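Local coordinates for protein ribosomal large subunit pseudouridine synthase D (Escherichia coli, PDB 1PRZ) that probably converts uridines 1911, 1915 and 1917 of 23S ribosomal RNA into pseudouridine, as a member of the RluA family, at residues E17-I22 against L71-K76; I93-E98 against L152-G157; V111-S116 against M125-M130; S195-F200 against V232-V237. All blocks are in the same frame, centred on the assembly; numbering follows the deposited sequence.

Contact 1 (E17-I22 against L71-K76); sequences EDIIVI and LMVVAK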
# COMPACT_ATOMS: atom_id res chain seq x y z
N GLU A 17 -18.21 -11.39 -13.48
CA GLU A 17 -19.29 -10.50 -13.87
C GLU A 17 -19.38 -9.28 -12.94
O GLU A 17 -19.70 -8.18 -13.38
CB GLU A 17 -20.63 -11.25 -13.79
CG GLU A 17 -21.85 -10.31 -13.85
CD GLU A 17 -23.11 -11.02 -14.42
OE1 GLU A 17 -23.41 -12.18 -14.00
OE2 GLU A 17 -23.79 -10.40 -15.29
N ASP A 18 -19.03 -9.48 -11.68
CA ASP A 18 -19.23 -8.42 -10.69
C ASP A 18 -18.07 -7.57 -10.21
O ASP A 18 -18.26 -6.40 -9.84
CB ASP A 18 -19.94 -9.05 -9.50
CG ASP A 18 -21.15 -9.87 -9.94
OD1 ASP A 18 -22.02 -9.30 -10.59
OD2 ASP A 18 -21.22 -11.09 -9.66
N ILE A 19 -16.88 -8.15 -10.21
CA ILE A 19 -15.73 -7.39 -9.74
C ILE A 19 -14.49 -7.54 -10.60
O ILE A 19 -14.37 -8.47 -11.42
CB ILE A 19 -15.36 -7.79 -8.26
CG1 ILE A 19 -14.99 -9.27 -8.20
CG2 ILE A 19 -16.53 -7.50 -7.32
CD1 ILE A 19 -14.47 -9.68 -6.81
N ILE A 20 -13.58 -6.59 -10.41
CA ILE A 20 -12.29 -6.61 -11.07
C ILE A 20 -11.27 -6.38 -9.93
O ILE A 20 -11.49 -5.52 -9.07
CB ILE A 20 -12.10 -5.46 -12.08
CG1 ILE A 20 -13.13 -5.54 -13.20
CG2 ILE A 20 -10.73 -5.57 -12.67
CD1 ILE A 20 -13.09 -4.32 -14.13
N VAL A 21 -10.20 -7.15 -9.93
CA VAL A 21 -9.14 -6.99 -8.93
C VAL A 21 -7.91 -6.68 -9.77
O VAL A 21 -7.65 -7.40 -10.74
CB VAL A 21 -8.95 -8.29 -8.12
CG1 VAL A 21 -7.77 -8.12 -7.15
CG2 VAL A 21 -10.23 -8.61 -7.35
N ILE A 22 -7.19 -5.62 -9.43
CA ILE A 22 -6.02 -5.23 -10.17
C ILE A 22 -4.81 -5.16 -9.27
O ILE A 22 -4.93 -5.11 -8.04
CB ILE A 22 -6.19 -3.84 -10.86
CG1 ILE A 22 -6.43 -2.76 -9.80
CG2 ILE A 22 -7.35 -3.88 -11.86
CD1 ILE A 22 -6.45 -1.31 -10.33
N LEU A 71 -2.83 -4.70 -4.72
CA LEU A 71 -4.23 -5.05 -4.94
C LEU A 71 -5.29 -4.05 -4.57
O LEU A 71 -5.22 -3.40 -3.52
CB LEU A 71 -4.55 -6.40 -4.25
CG LEU A 71 -3.61 -7.56 -4.63
CD1 LEU A 71 -3.82 -8.76 -3.66
CD2 LEU A 71 -3.86 -7.98 -6.11
N MSE A 72 -6.29 -3.98 -5.44
CA MSE A 72 -7.46 -3.15 -5.24
C MSE A 72 -8.61 -3.91 -5.89
O MSE A 72 -8.41 -4.57 -6.94
CB MSE A 72 -7.32 -1.82 -5.97
CG MSE A 72 -6.60 -0.74 -5.25
SE MSE A 72 -6.43 0.70 -6.55
CE MSE A 72 -8.33 1.04 -6.92
N VAL A 73 -9.79 -3.87 -5.27
CA VAL A 73 -10.98 -4.47 -5.86
C VAL A 73 -11.91 -3.33 -6.31
O VAL A 73 -12.06 -2.31 -5.61
CB VAL A 73 -11.73 -5.45 -4.92
CG1 VAL A 73 -12.26 -4.72 -3.67
CG2 VAL A 73 -12.86 -6.13 -5.70
N VAL A 74 -12.48 -3.50 -7.50
CA VAL A 74 -13.33 -2.51 -8.12
C VAL A 74 -14.64 -3.19 -8.47
O VAL A 74 -14.63 -4.35 -8.92
CB VAL A 74 -12.63 -1.99 -9.39
CG1 VAL A 74 -13.53 -1.06 -10.17
CG2 VAL A 74 -11.30 -1.29 -8.97
N ALA A 75 -15.77 -2.49 -8.26
CA ALA A 75 -17.08 -3.05 -8.58
C ALA A 75 -17.42 -2.75 -10.05
O ALA A 75 -17.11 -1.66 -10.55
CB ALA A 75 -18.16 -2.46 -7.64
N LYS A 76 -18.02 -3.72 -10.74
CA LYS A 76 -18.41 -3.56 -12.15
C LYS A 76 -19.89 -3.24 -12.27
O LYS A 76 -20.37 -2.79 -13.32
CB LYS A 76 -18.16 -4.84 -12.95
CG LYS A 76 -16.71 -5.07 -13.31
CD LYS A 76 -16.47 -6.44 -13.86
CE LYS A 76 -17.13 -6.63 -15.20
NZ LYS A 76 -16.73 -7.98 -15.68
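Lys76 folds back over the start of the neighbouring strand and packs on Ile20 while its backbone closes the end of an antiparallel ladder. Its CB lies beside the carbonyl oxygen of Asp18, CG meets CG1 of Ile20, and CD stands 3.5 Å from Ile20 CG1, the two side chains crossing at about a right angle. A bend at chi3 (67°) then turns Lys76 CE to within 3.5 Å of Glu17 O and brings NZ to Glu15 and Asp16, which give it a salt bridge and a backbone acceptor; the ring of Tyr49 adds a cation-pi contact. The amide of Lys76 donates to Asp18 O (2.8 Å), from well above the carbonyl plane. Beyond this the ladder is regular: Ile20 and Val74 exchange two bonds, Val74 N to Ile20 O being 2.7 Å, and Ile22 and Met72 form the next hydrogen-bonded pair. In the non-hydrogen-bonded pair between them, Val21 CG2 touches Val73 CG2 at 4.0 Å, on the face shared with Ile19 and Ala75, where helix 78-89 meets Ile19 and Ala75. Ile20, Ile22, Met72 and Val74 occupy the other face, partly covered by helix 41-48. The chemistry is thus divided: apolar side chains, mostly branched, line both faces, and the one long cationic chain spends its methylenes on Ile20 and delivers its charge to acidic and carbonyl oxygens at the strand end.

Contact 2 (I93-E98 against L152-G157); sequences ITREYE and LRLETG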
# COMPACT_ATOMS: atom_id res chain seq x y z
N ILE A 93 -13.30 -6.65 4.97
CA ILE A 93 -12.40 -6.92 3.86
C ILE A 93 -10.96 -6.96 4.41
O ILE A 93 -10.50 -6.00 5.04
CB ILE A 93 -12.54 -5.86 2.76
CG1 ILE A 93 -13.96 -5.93 2.15
CG2 ILE A 93 -11.51 -6.10 1.66
CD1 ILE A 93 -14.13 -5.12 0.89
N THR A 94 -10.26 -8.07 4.23
CA THR A 94 -8.87 -8.15 4.70
C THR A 94 -7.91 -7.52 3.67
O THR A 94 -7.87 -7.94 2.50
CB THR A 94 -8.43 -9.60 4.92
OG1 THR A 94 -9.33 -10.23 5.85
CG2 THR A 94 -6.99 -9.65 5.46
N ARG A 95 -7.15 -6.52 4.11
CA ARG A 95 -6.17 -5.88 3.23
C ARG A 95 -4.80 -5.97 3.92
O ARG A 95 -4.54 -5.26 4.89
CB ARG A 95 -6.55 -4.41 2.96
CG ARG A 95 -7.76 -4.27 2.04
CD ARG A 95 -8.23 -2.83 1.97
NE ARG A 95 -8.96 -2.38 3.16
CZ ARG A 95 -9.46 -1.16 3.31
NH1 ARG A 95 -9.33 -0.25 2.34
NH2 ARG A 95 -10.10 -0.81 4.43
N GLU A 96 -3.96 -6.87 3.41
CA GLU A 96 -2.63 -7.06 4.00
C GLU A 96 -1.55 -6.37 3.16
O GLU A 96 -1.64 -6.33 1.93
CB GLU A 96 -2.36 -8.56 4.14
CG GLU A 96 -1.05 -8.90 4.78
CD GLU A 96 -0.93 -10.39 5.02
OE1 GLU A 96 -0.65 -11.12 4.03
OE2 GLU A 96 -1.16 -10.79 6.19
N TYR A 97 -0.54 -5.84 3.84
CA TYR A 97 0.54 -5.11 3.18
C TYR A 97 1.88 -5.61 3.60
O TYR A 97 2.01 -6.13 4.70
CB TYR A 97 0.53 -3.65 3.58
CG TYR A 97 -0.58 -2.85 3.00
CD1 TYR A 97 -0.32 -1.98 1.95
CD2 TYR A 97 -1.88 -2.92 3.52
CE1 TYR A 97 -1.33 -1.17 1.42
CE2 TYR A 97 -2.91 -2.11 2.99
CZ TYR A 97 -2.60 -1.25 1.94
OH TYR A 97 -3.54 -0.38 1.43
N GLU A 98 2.86 -5.48 2.71
CA GLU A 98 4.24 -5.79 3.05
C GLU A 98 4.93 -4.41 2.97
O GLU A 98 4.65 -3.61 2.08
CB GLU A 98 4.89 -6.73 2.04
CG GLU A 98 6.31 -6.99 2.43
CD GLU A 98 6.70 -8.45 2.31
OE1 GLU A 98 5.93 -9.34 2.76
OE2 GLU A 98 7.80 -8.69 1.76
N LEU A 152 1.48 -5.92 7.44
CA LEU A 152 0.48 -5.16 8.19
C LEU A 152 -0.94 -5.47 7.72
O LEU A 152 -1.16 -5.88 6.58
CB LEU A 152 0.72 -3.65 8.03
CG LEU A 152 2.13 -3.11 8.34
CD1 LEU A 152 3.01 -3.15 7.08
CD2 LEU A 152 1.99 -1.71 8.85
N ARG A 153 -1.90 -5.31 8.62
CA ARG A 153 -3.29 -5.50 8.23
C ARG A 153 -4.07 -4.29 8.68
O ARG A 153 -3.90 -3.82 9.82
CB ARG A 153 -3.89 -6.78 8.82
CG ARG A 153 -3.29 -7.98 8.15
CD ARG A 153 -4.09 -9.23 8.31
NE ARG A 153 -3.34 -10.34 7.72
CZ ARG A 153 -3.69 -11.61 7.85
NH1 ARG A 153 -4.79 -11.91 8.54
NH2 ARG A 153 -2.90 -12.57 7.35
N LEU A 154 -4.90 -3.80 7.76
CA LEU A 154 -5.74 -2.64 7.96
C LEU A 154 -7.10 -3.01 8.57
O LEU A 154 -7.85 -3.79 7.97
CB LEU A 154 -5.98 -1.94 6.60
CG LEU A 154 -4.82 -1.17 5.91
CD1 LEU A 154 -5.31 -0.60 4.55
CD2 LEU A 154 -4.31 -0.04 6.79
N GLU A 155 -7.40 -2.47 9.75
CA GLU A 155 -8.70 -2.70 10.38
C GLU A 155 -9.57 -1.55 9.84
O GLU A 155 -10.75 -1.73 9.46
CB GLU A 155 -8.57 -2.62 11.91
CG GLU A 155 -9.76 -3.19 12.64
CD GLU A 155 -9.52 -3.40 14.12
OE1 GLU A 155 -8.70 -4.27 14.49
OE2 GLU A 155 -10.15 -2.69 14.94
N THR A 156 -8.97 -0.35 9.83
CA THR A 156 -9.57 0.87 9.26
C THR A 156 -8.70 1.21 8.02
O THR A 156 -7.60 0.67 7.88
CB THR A 156 -9.53 2.08 10.24
OG1 THR A 156 -8.19 2.30 10.70
CG2 THR A 156 -10.45 1.85 11.45
N GLY A 157 -9.18 2.08 7.14
CA GLY A 157 -8.38 2.43 5.96
C GLY A 157 -8.25 3.93 5.70
O GLY A 157 -8.52 4.39 4.58
O HOH W 1 -8.99 -3.92 5.52
O HOH W 2 -7.36 -6.26 7.05
O HOH W 3 -11.41 -1.70 6.87
O HOH W 4 -0.96 -13.72 5.25
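Arg153 grips Glu96 side-on, NE and NH2 both donating to the single oxygen OE2, with NE to OE2 and NH2 to OE2 each 2.7 Å. The oxygen lies in the guanidinium plane, yet both nitrogens reach it from the same side, above the carboxylate plane, the two groups being turned 47° apart. On the other face of the sheet CD1 of Leu154 presses against the Tyr97 ring, 3.2 Å from CE2, a tight approach, and lies over one face of the Arg95 guanidinium, toward its rim. Glu96 reaches the arginine because its CG is trans to the backbone N (chi1 -178°) and the chain runs on extended. A lysine in place of Arg153 would probably lose the paired grip, leaving Glu96 OE2 with at most one donor from this position and leaning more on Arg139.

These side chains are set by the strand pairing: Tyr97 and Leu152 exchange two backbone bonds, with Tyr97 N to Leu152 O at 2.8 Å, and Leu154 N donates to Arg95 O at 3.2 Å. Where the strands diverge, water takes over. One molecule accepts from Arg95 NE and donates to both Ile93 O and Leu154 O; a second joins Arg95 N to Leu154 O. Arg139 forms a further salt bridge to Glu96 OE2. The pair lies inside the large antiparallel sheet, between strands 205-213 and 135-143, with Ile162 of helix 161-168 packed on Tyr97, Leu152 and Leu154.

Contact 3 (V111-S116 against M125-M130); sequences VDEPIS and MAVHPM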
# COMPACT_ATOMS: atom_id res chain seq x y z
N VAL A 111 -1.09 -0.31 16.29
CA VAL A 111 -1.08 1.12 16.48
C VAL A 111 -2.54 1.47 16.39
O VAL A 111 -3.19 1.25 15.37
CB VAL A 111 -0.31 1.90 15.40
CG1 VAL A 111 -0.46 3.38 15.69
CG2 VAL A 111 1.19 1.52 15.41
N ASP A 112 -3.06 1.98 17.49
CA ASP A 112 -4.45 2.37 17.59
C ASP A 112 -4.42 3.84 18.02
O ASP A 112 -4.37 4.12 19.21
CB ASP A 112 -5.16 1.52 18.65
CG ASP A 112 -6.63 1.85 18.77
OD1 ASP A 112 -7.05 2.98 18.41
OD2 ASP A 112 -7.39 0.97 19.25
N GLU A 113 -4.41 4.75 17.04
CA GLU A 113 -4.36 6.20 17.28
C GLU A 113 -5.11 6.88 16.15
O GLU A 113 -4.88 6.57 14.98
CB GLU A 113 -2.91 6.67 17.27
CG GLU A 113 -1.97 5.90 18.21
CD GLU A 113 -2.15 6.28 19.67
OE1 GLU A 113 -2.94 7.21 19.97
OE2 GLU A 113 -1.49 5.65 20.53
N PRO A 114 -6.02 7.82 16.47
CA PRO A 114 -6.81 8.53 15.45
C PRO A 114 -5.95 9.35 14.48
O PRO A 114 -4.83 9.75 14.80
CB PRO A 114 -7.76 9.41 16.27
CG PRO A 114 -7.76 8.78 17.64
CD PRO A 114 -6.32 8.35 17.81
N ILE A 115 -6.48 9.58 13.30
CA ILE A 115 -5.78 10.33 12.27
C ILE A 115 -6.59 11.48 11.65
O ILE A 115 -7.78 11.34 11.32
CB ILE A 115 -5.34 9.39 11.12
CG1 ILE A 115 -4.44 8.27 11.66
CG2 ILE A 115 -4.60 10.18 10.06
CD1 ILE A 115 -4.09 7.24 10.62
N SER A 116 -5.93 12.60 11.46
CA SER A 116 -6.56 13.74 10.82
C SER A 116 -5.49 14.49 10.03
O SER A 116 -4.31 14.13 10.06
CB SER A 116 -7.22 14.64 11.89
OG SER A 116 -6.35 14.91 12.98
N MSE A 125 -0.55 13.90 6.97
CA MSE A 125 -1.67 13.50 7.82
C MSE A 125 -0.97 13.44 9.18
O MSE A 125 0.24 13.54 9.23
CB MSE A 125 -2.19 12.10 7.48
CG MSE A 125 -2.89 11.99 6.15
SE MSE A 125 -4.40 13.23 5.94
CE MSE A 125 -5.59 12.44 7.25
N ALA A 126 -1.71 13.27 10.26
CA ALA A 126 -1.08 13.21 11.58
C ALA A 126 -1.90 12.45 12.59
O ALA A 126 -3.13 12.31 12.46
CB ALA A 126 -0.80 14.62 12.11
N VAL A 127 -1.22 11.92 13.59
CA VAL A 127 -1.92 11.21 14.65
C VAL A 127 -2.43 12.30 15.58
O VAL A 127 -1.67 13.19 15.95
CB VAL A 127 -0.96 10.27 15.44
CG1 VAL A 127 -1.58 9.92 16.80
CG2 VAL A 127 -0.69 8.99 14.63
N HIS A 128 -3.71 12.24 15.94
CA HIS A 128 -4.28 13.23 16.87
C HIS A 128 -5.52 12.66 17.57
O HIS A 128 -6.38 12.07 16.93
CB HIS A 128 -4.62 14.51 16.11
CG HIS A 128 -4.98 15.67 17.00
ND1 HIS A 128 -6.17 15.73 17.70
CD2 HIS A 128 -4.33 16.83 17.26
CE1 HIS A 128 -6.23 16.88 18.35
NE2 HIS A 128 -5.13 17.56 18.10
N PRO A 129 -5.62 12.82 18.90
CA PRO A 129 -6.77 12.31 19.68
C PRO A 129 -8.13 12.60 19.05
O PRO A 129 -9.05 11.78 19.11
CB PRO A 129 -6.60 12.98 21.02
CG PRO A 129 -5.09 13.08 21.17
CD PRO A 129 -4.63 13.48 19.78
N MSE A 130 -8.24 13.76 18.41
CA MSE A 130 -9.49 14.19 17.77
C MSE A 130 -9.72 13.69 16.34
O MSE A 130 -10.77 14.00 15.74
CB MSE A 130 -9.53 15.72 17.74
CG MSE A 130 -9.61 16.35 19.11
SE MSE A 130 -11.33 15.87 19.91
CE MSE A 130 -10.55 14.97 21.56
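Pro114 and His128 begin the pairing of a beta hairpin, formed by strands 109-117 and 125-127 at the edge of the large antiparallel sheet. Three backbone hydrogen bonds hold it. His128 N donates to Pro114 O from well above the carbonyl plane, whereas Ser116 and Ala126 form a two-bond pair in which both donors lie nearly along the C=O axis; Ala126 N to Ser116 O is the shorter, at 2.7 Å. CA-H...O contacts accompany them, Ile115 CA standing 3.3 Å from Ala126 O.

Packing involves both ends of the pairing. Pro114 CB lies 3.1 Å from His128 O. Val127 CG1, thrown to the carbonyl side (chi1 161°), comes to 3.5 Å from Glu113 CB. The selenomethionine at Met125 bends at chi2 and chi3, carrying CE to 3.7 Å from Ile115 CG2, the two chains crossing at about a right angle; Met125 CE also rests 3.5 Å from Ser116 O. Helix 161-168 packs against Ile115 and Val127.

Ser116 OG rests against His128 CB (3.6 Å) without a bond across the hairpin. The imidazole serves its own segment, His128 ND1 accepting from Met130 N at 2.9 Å, the donor nearly in the ring plane and the bond fairly straight at 160°.

Contact 4 (S195-F200 against V232-V237); sequences STLRKF and VELIEV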
# COMPACT_ATOMS: atom_id res chain seq x y z
N SER A 195 23.56 2.41 -2.73
CA SER A 195 22.88 3.02 -3.87
C SER A 195 21.45 2.52 -4.06
O SER A 195 20.57 3.29 -4.45
CB SER A 195 23.70 2.84 -5.15
OG SER A 195 23.82 1.48 -5.48
N THR A 196 21.19 1.24 -3.80
CA THR A 196 19.83 0.72 -3.95
C THR A 196 18.90 1.47 -2.98
O THR A 196 17.75 1.77 -3.32
CB THR A 196 19.74 -0.80 -3.64
OG1 THR A 196 20.60 -1.52 -4.51
CG2 THR A 196 18.31 -1.31 -3.85
N LEU A 197 19.39 1.73 -1.76
CA LEU A 197 18.62 2.43 -0.74
C LEU A 197 18.41 3.88 -1.16
O LEU A 197 17.29 4.40 -1.12
CB LEU A 197 19.36 2.37 0.60
CG LEU A 197 18.78 3.12 1.80
CD1 LEU A 197 17.31 2.71 2.00
CD2 LEU A 197 19.59 2.80 3.03
N ARG A 198 19.50 4.52 -1.57
CA ARG A 198 19.46 5.92 -1.99
C ARG A 198 18.48 6.09 -3.17
O ARG A 198 17.71 7.03 -3.18
CB ARG A 198 20.89 6.37 -2.40
CG ARG A 198 21.13 7.89 -2.48
CD ARG A 198 21.57 8.52 -1.12
NE ARG A 198 22.18 9.85 -1.32
CZ ARG A 198 21.51 10.86 -1.87
NH1 ARG A 198 20.22 10.68 -2.24
NH2 ARG A 198 22.11 12.03 -2.11
N LYS A 199 18.51 5.20 -4.15
CA LYS A 199 17.61 5.36 -5.31
C LYS A 199 16.16 4.93 -5.10
O LYS A 199 15.34 5.14 -5.99
CB LYS A 199 18.15 4.58 -6.53
CG LYS A 199 19.56 5.00 -6.97
CD LYS A 199 19.76 6.53 -6.87
CE LYS A 199 21.29 6.95 -6.71
NZ LYS A 199 22.00 6.18 -5.61
N PHE A 200 15.83 4.33 -3.95
CA PHE A 200 14.45 3.85 -3.72
C PHE A 200 13.59 5.07 -3.40
O PHE A 200 13.62 5.58 -2.30
CB PHE A 200 14.43 2.84 -2.55
CG PHE A 200 13.21 1.98 -2.55
CD1 PHE A 200 13.14 0.83 -3.34
CD2 PHE A 200 12.08 2.38 -1.83
CE1 PHE A 200 11.96 0.10 -3.42
CE2 PHE A 200 10.91 1.66 -1.90
CZ PHE A 200 10.83 0.52 -2.70
N VAL A 232 11.75 -6.13 -4.11
CA VAL A 232 12.48 -7.40 -4.08
C VAL A 232 13.97 -7.07 -3.97
O VAL A 232 14.70 -7.58 -3.10
CB VAL A 232 12.24 -8.19 -5.40
CG1 VAL A 232 13.26 -9.39 -5.52
CG2 VAL A 232 10.81 -8.75 -5.41
N GLU A 233 14.41 -6.18 -4.85
CA GLU A 233 15.81 -5.75 -4.89
C GLU A 233 16.21 -5.10 -3.56
O GLU A 233 17.31 -5.35 -3.05
CB GLU A 233 16.02 -4.76 -6.04
CG GLU A 233 16.24 -5.45 -7.38
CD GLU A 233 16.02 -4.53 -8.59
OE1 GLU A 233 16.06 -3.27 -8.44
OE2 GLU A 233 15.79 -5.09 -9.71
N LEU A 234 15.33 -4.27 -3.02
CA LEU A 234 15.61 -3.59 -1.76
C LEU A 234 15.77 -4.60 -0.61
O LEU A 234 16.74 -4.56 0.14
CB LEU A 234 14.49 -2.60 -1.42
CG LEU A 234 14.67 -1.75 -0.16
CD1 LEU A 234 15.75 -0.67 -0.43
CD2 LEU A 234 13.36 -1.06 0.21
N ILE A 235 14.79 -5.49 -0.48
CA ILE A 235 14.80 -6.51 0.57
C ILE A 235 16.01 -7.43 0.41
O ILE A 235 16.70 -7.77 1.37
CB ILE A 235 13.48 -7.35 0.53
CG1 ILE A 235 12.29 -6.46 0.91
CG2 ILE A 235 13.59 -8.61 1.41
CD1 ILE A 235 10.94 -7.04 0.47
N GLU A 236 16.29 -7.84 -0.82
CA GLU A 236 17.41 -8.75 -1.00
C GLU A 236 18.75 -8.16 -0.67
O GLU A 236 19.61 -8.86 -0.14
CB GLU A 236 17.38 -9.34 -2.40
CG GLU A 236 16.16 -10.23 -2.51
CD GLU A 236 16.03 -10.99 -3.80
OE1 GLU A 236 16.82 -10.75 -4.76
OE2 GLU A 236 15.11 -11.84 -3.83
N VAL A 237 18.94 -6.88 -0.93
CA VAL A 237 20.23 -6.32 -0.59
C VAL A 237 20.34 -6.10 0.92
O VAL A 237 21.42 -6.29 1.52
CB VAL A 237 20.53 -5.04 -1.40
CG1 VAL A 237 19.80 -3.84 -0.82
CG2 VAL A 237 22.03 -4.87 -1.48
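Two roughly antiparallel helices, 191-199 and 229-244, meet here through the C-terminal end of the first, their local axes 9.8 Å apart with 141° between their N-to-C directions. Leu234 carries the contact. Its CD2 methyl sits over the centre of the Phe200 ring in a CH-pi contact, 3.9 Å from the ring centroid and only 5° off the normal, the two side chains crossing at about a right angle. Phe200 follows the last helical turn, and its ring swings anti to the backbone N (chi1 -160°), which carries it across to the second helix. The other methyl of Leu234, CD1, turns to the first helix, 4.2 Å from Leu197 CA.

Beside it, Thr196 uses its carbon side: CG2 lies 4.1 Å from Leu234 CA, and Thr196 CB is as far from Val237 CG1. Its hydroxyl OG1 is bonded within its own helix, to Ala192 O; no hydrogen bond joins the two segments. An alanine in place of Phe200 would remove the ring, and Leu234 CD2 would probably be left without its flat partner and a gap opened beside Asp230 and Met231, which the ring also touches. The result is an antiparallel helix pair joined by apolar side chains, with a leucine methyl set over an aromatic ring just past the end of the first helix.

In the fold
Contacts 2 and 3 belong to the same large antiparallel sheet, contact 2 within it and contact 3 at its edge, their centres about 17 Å apart; helix 161-168 packs on both. Contact 1 lies in the small antiparallel sheet of strands 12-15, 19-24 and 71-75, which Leu71 ties to strand 205-213 of the large one; its centre is also about 17 Å from that of contact 2. Each of these three brings one side chain near Asp65, probably the catalytic residue: those of Met72, Tyr97 and Met125 are about 9, 8 and 8 Å from its own. Contact 4 lies away from that site, its centre about 31 Å from contact 1, but it touches contact 2, Ile235 CD1 packing 3.8 Å from Glu98 OE2.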